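Local coordinates for putative HpcE protein (Mycolicibacterium smegmatis, PDB 6V77) that is of uncharacterised function but belongs to the fumarylacetoacetate hydrolase family by its C-terminal domain and carries a zinc ion in a carboxylate-lined metal site, at residues I62-P67 with S102-P107; V149-S154 with F176-P181. All blocks are in the same frame, centred on the assembly; numbering follows the deposited sequence.

Contact 1: I62-P67 with S102-P107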
# COMPACT_ATOMS: atom_id res chain seq x y z
N ILE B 62 -16.46 -10.53 -12.57
CA ILE B 62 -15.19 -11.16 -12.20
C ILE B 62 -14.34 -10.11 -11.50
O ILE B 62 -13.95 -9.10 -12.10
CB ILE B 62 -14.46 -11.72 -13.43
CG1 ILE B 62 -15.32 -12.75 -14.18
CG2 ILE B 62 -13.12 -12.32 -13.00
CD1 ILE B 62 -14.61 -13.43 -15.38
N GLY B 63 -14.08 -10.32 -10.21
CA GLY B 63 -13.23 -9.43 -9.45
C GLY B 63 -11.79 -9.88 -9.46
O GLY B 63 -11.44 -10.94 -9.99
N SER B 64 -10.93 -9.05 -8.88
CA SER B 64 -9.55 -9.50 -8.69
C SER B 64 -9.55 -10.74 -7.80
O SER B 64 -10.30 -10.80 -6.82
CB SER B 64 -8.69 -8.42 -8.04
OG SER B 64 -7.48 -9.00 -7.59
N PRO B 65 -8.72 -11.74 -8.10
CA PRO B 65 -8.60 -12.88 -7.18
C PRO B 65 -8.00 -12.49 -5.83
O PRO B 65 -8.16 -13.24 -4.87
CB PRO B 65 -7.70 -13.87 -7.94
CG PRO B 65 -6.98 -13.04 -8.97
CD PRO B 65 -7.88 -11.88 -9.31
N ALA B 66 -7.34 -11.33 -5.74
CA ALA B 66 -6.86 -10.77 -4.48
C ALA B 66 -7.33 -9.32 -4.47
O ALA B 66 -6.60 -8.41 -4.90
CB ALA B 66 -5.34 -10.88 -4.36
N PRO B 67 -8.56 -9.07 -4.03
CA PRO B 67 -9.12 -7.72 -4.17
C PRO B 67 -8.68 -6.74 -3.08
O PRO B 67 -8.79 -5.52 -3.29
CB PRO B 67 -10.63 -7.97 -4.10
CG PRO B 67 -10.76 -9.19 -3.23
CD PRO B 67 -9.55 -10.05 -3.54
N SER B 102 -7.04 0.91 -4.00
CA SER B 102 -8.27 1.43 -4.60
C SER B 102 -8.27 1.31 -6.12
O SER B 102 -9.34 1.41 -6.71
CB SER B 102 -8.51 2.90 -4.23
OG SER B 102 -7.41 3.72 -4.58
N SER B 103 -7.11 1.09 -6.75
CA SER B 103 -7.01 0.93 -8.20
C SER B 103 -7.16 -0.51 -8.66
O SER B 103 -7.20 -0.76 -9.87
CB SER B 103 -5.66 1.45 -8.71
OG SER B 103 -4.60 0.61 -8.28
N ILE B 104 -7.21 -1.46 -7.73
CA ILE B 104 -7.26 -2.87 -8.12
C ILE B 104 -8.69 -3.22 -8.50
O ILE B 104 -9.64 -2.88 -7.78
CB ILE B 104 -6.74 -3.76 -6.98
CG1 ILE B 104 -5.22 -3.62 -6.87
CG2 ILE B 104 -7.16 -5.24 -7.21
CD1 ILE B 104 -4.60 -4.41 -5.72
N THR B 105 -8.85 -3.87 -9.64
CA THR B 105 -10.14 -4.37 -10.09
C THR B 105 -9.93 -5.76 -10.67
O THR B 105 -8.80 -6.24 -10.79
CB THR B 105 -10.76 -3.47 -11.16
OG1 THR B 105 -9.94 -3.57 -12.33
CG2 THR B 105 -10.81 -2.00 -10.70
N GLY B 106 -11.03 -6.40 -11.05
CA GLY B 106 -10.95 -7.56 -11.90
C GLY B 106 -10.78 -7.10 -13.34
O GLY B 106 -10.49 -5.94 -13.61
N PRO B 107 -10.95 -8.01 -14.28
CA PRO B 107 -10.79 -7.69 -15.71
C PRO B 107 -12.02 -6.98 -16.27
O PRO B 107 -12.77 -7.52 -17.10
CB PRO B 107 -10.56 -9.07 -16.34
CG PRO B 107 -11.29 -10.02 -15.45
CD PRO B 107 -11.14 -9.46 -14.05
O HOH W 1 -10.53 -4.98 -5.75
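With chi1 of -58° in Ile62 and -73° in Ile104, CG1 of each isoleucine lies beside the backbone N and anti to the carbonyl carbon, which puts CG2, the touching methyl, anti to N. The methyl of Ile104 lies against Ser64, its CG2 3.6 Å from Ser64 CB. The Ser64 torsion of 166° places OG, which accepts from Ala66 N at 3.0 Å, an ST turn that shapes the loop beside Ile104. At the other end Ile62 CG2 meets Pro107 CD at 3.6 Å, the two side chains crossing at roughly a right angle. Between them backbone packs on backbone: the CA atoms of Gly63 and Gly106 are 3.8 Å apart, and Gly106 CA lies 3.4 Å from Ser64 N. Gly106 CA also directs a C-H at Ile62 O, 3.4 Å away. One water lies 3.1 Å from both Pro67 O and Ile104 O, within hydrogen-bonding reach of each. The weakly bonded strand 62-63, on strand 2-6, is thus docked beside strand 104-105 of the FAH-clan fold, itself paired with strand 177-185. With no direct hydrogen bond between 62-67 and 102-107, their cohesion rests on van der Waals contact, a C-H···O approach and a shared water.

Contact 2: V149-S154 with F176-P181. With ZN (zinc ion), chain L.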
# COMPACT_ATOMS: atom_id res chain seq x y z
N VAL B 149 -3.05 -12.88 -14.26
CA VAL B 149 -2.69 -11.91 -15.29
C VAL B 149 -2.96 -10.52 -14.75
O VAL B 149 -3.99 -10.30 -14.10
CB VAL B 149 -3.48 -12.15 -16.59
CG1 VAL B 149 -2.96 -11.23 -17.72
CG2 VAL B 149 -3.49 -13.63 -17.04
N GLY B 150 -2.07 -9.57 -15.04
CA GLY B 150 -2.30 -8.19 -14.64
C GLY B 150 -1.88 -7.21 -15.72
O GLY B 150 -1.13 -7.54 -16.64
N GLN B 151 -2.39 -5.98 -15.58
CA GLN B 151 -1.93 -4.82 -16.33
C GLN B 151 -1.42 -3.81 -15.32
O GLN B 151 -2.08 -3.56 -14.31
CB GLN B 151 -3.06 -4.19 -17.13
CG GLN B 151 -3.17 -4.71 -18.57
CD GLN B 151 -2.04 -4.23 -19.46
OE1 GLN B 151 -1.46 -3.16 -19.25
NE2 GLN B 151 -1.72 -5.03 -20.50
N ASP B 152 -0.24 -3.26 -15.56
CA ASP B 152 0.21 -2.09 -14.79
C ASP B 152 0.01 -0.86 -15.67
O ASP B 152 0.95 -0.32 -16.26
CB ASP B 152 1.66 -2.24 -14.34
CG ASP B 152 2.14 -1.04 -13.55
OD1 ASP B 152 1.30 -0.21 -13.13
OD2 ASP B 152 3.35 -0.92 -13.31
N LEU B 153 -1.24 -0.41 -15.77
CA LEU B 153 -1.54 0.76 -16.59
C LEU B 153 -0.90 1.97 -15.93
O LEU B 153 -0.90 2.10 -14.71
CB LEU B 153 -3.05 0.95 -16.73
CG LEU B 153 -3.72 -0.22 -17.45
CD1 LEU B 153 -5.23 -0.14 -17.34
CD2 LEU B 153 -3.30 -0.17 -18.92
N SER B 154 -0.34 2.86 -16.75
CA SER B 154 0.56 3.90 -16.27
C SER B 154 0.29 5.20 -16.99
O SER B 154 0.43 5.25 -18.22
CB SER B 154 2.02 3.48 -16.48
OG SER B 154 2.28 2.18 -15.93
N PHE B 176 -6.61 1.10 -12.91
CA PHE B 176 -5.28 0.90 -13.46
C PHE B 176 -4.58 -0.37 -13.00
O PHE B 176 -3.46 -0.63 -13.46
CB PHE B 176 -4.39 2.12 -13.17
CG PHE B 176 -4.46 3.22 -14.24
CD1 PHE B 176 -5.62 3.39 -15.00
CD2 PHE B 176 -3.39 4.07 -14.45
CE1 PHE B 176 -5.70 4.40 -15.98
CE2 PHE B 176 -3.46 5.11 -15.43
CZ PHE B 176 -4.61 5.25 -16.20
N SER B 177 -5.18 -1.19 -12.13
CA SER B 177 -4.56 -2.43 -11.66
C SER B 177 -5.52 -3.60 -11.79
O SER B 177 -5.88 -4.24 -10.80
CB SER B 177 -4.09 -2.28 -10.21
OG SER B 177 -3.40 -1.05 -10.07
N PRO B 178 -5.94 -3.94 -13.01
CA PRO B 178 -6.78 -5.13 -13.17
C PRO B 178 -5.96 -6.40 -13.00
O PRO B 178 -4.82 -6.50 -13.47
CB PRO B 178 -7.31 -5.00 -14.61
CG PRO B 178 -6.17 -4.33 -15.34
CD PRO B 178 -5.60 -3.32 -14.31
N ILE B 179 -6.56 -7.38 -12.32
CA ILE B 179 -5.95 -8.68 -12.08
C ILE B 179 -7.00 -9.74 -12.35
O ILE B 179 -8.13 -9.60 -11.87
CB ILE B 179 -5.43 -8.83 -10.63
CG1 ILE B 179 -4.52 -7.67 -10.24
CG2 ILE B 179 -4.73 -10.20 -10.45
CD1 ILE B 179 -4.18 -7.64 -8.74
N GLY B 180 -6.64 -10.79 -13.08
CA GLY B 180 -7.57 -11.86 -13.34
C GLY B 180 -7.37 -12.50 -14.69
O GLY B 180 -6.35 -12.28 -15.35
N PRO B 181 -8.34 -13.33 -15.13
CA PRO B 181 -9.61 -13.59 -14.44
C PRO B 181 -9.51 -14.57 -13.28
O PRO B 181 -10.36 -14.53 -12.39
CB PRO B 181 -10.48 -14.19 -15.55
CG PRO B 181 -9.50 -14.87 -16.45
CD PRO B 181 -8.30 -13.95 -16.47
ZN ZN L . 5.11 -2.19 -14.30
O HOH W 2 5.29 -3.07 -12.35
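Two partners grip Asp152 OD2: the zinc ion at 2.4 Å and Lys171 NZ, while OD1 of the same carboxylate forms a salt bridge with Lys99. With CG anti to the backbone N, the carboxylate reaches the metal beside Glu121 and Glu123; a water 2.1 Å from the zinc is also bound. The metal and two lysines probably keep Asp152 ionised. Just before it, strand 149-151 runs antiparallel to strand 177-180, at 169°. Gly180 N donates to Val149 O at 2.9 Å and Gln151 N reaches Pro178 O at 3.3 Å; past the end of that pairing Leu153 N reaches Phe176 O at 3.2 Å, more bent at 142°. Beyond the metal ligand, Leu153 CB sits over one face of the Phe176 ring, 3.9 Å from the centroid and 21° off its normal, a CH-pi contact. Leu153 O is buried without a polar partner, and Phe176 CD2 approaches it to 3.2 Å. Pro178 packs its CG against Gln151 CB, while Gln151 OE1 is hydrogen-bonded to Glu121 N and NE2 to Thr263 OG1 of strand 260-265. Strand 144-155 thus lies between strands 118-128 and 177-185, while Phe271 and Phe275 of strand 269-277 cover Val149, Pro178 and Leu153.

Strand 177-185 ties the two contacts together: it pairs antiparallel with strand 144-155 in contact 2 and parallel with strand 104-105, one partner in contact 1. Their centres are about 8 Å apart, and two probable hydrogen bonds join them, Ser103 OG to Ser177 OG at 2.7 Å and Ile179 N to Thr105 O at 2.9 Å. Contact 2 is wholly buried and built on direct backbone bonding, with charged groups gathered round the zinc. Contact 1 is only partly buried, its Ile104 side chain about 13 Å from the metal, and packs segment 62-67, itself tied to that sheet through strand 2-6, against strand 104-105 by apolar contact and a shared water.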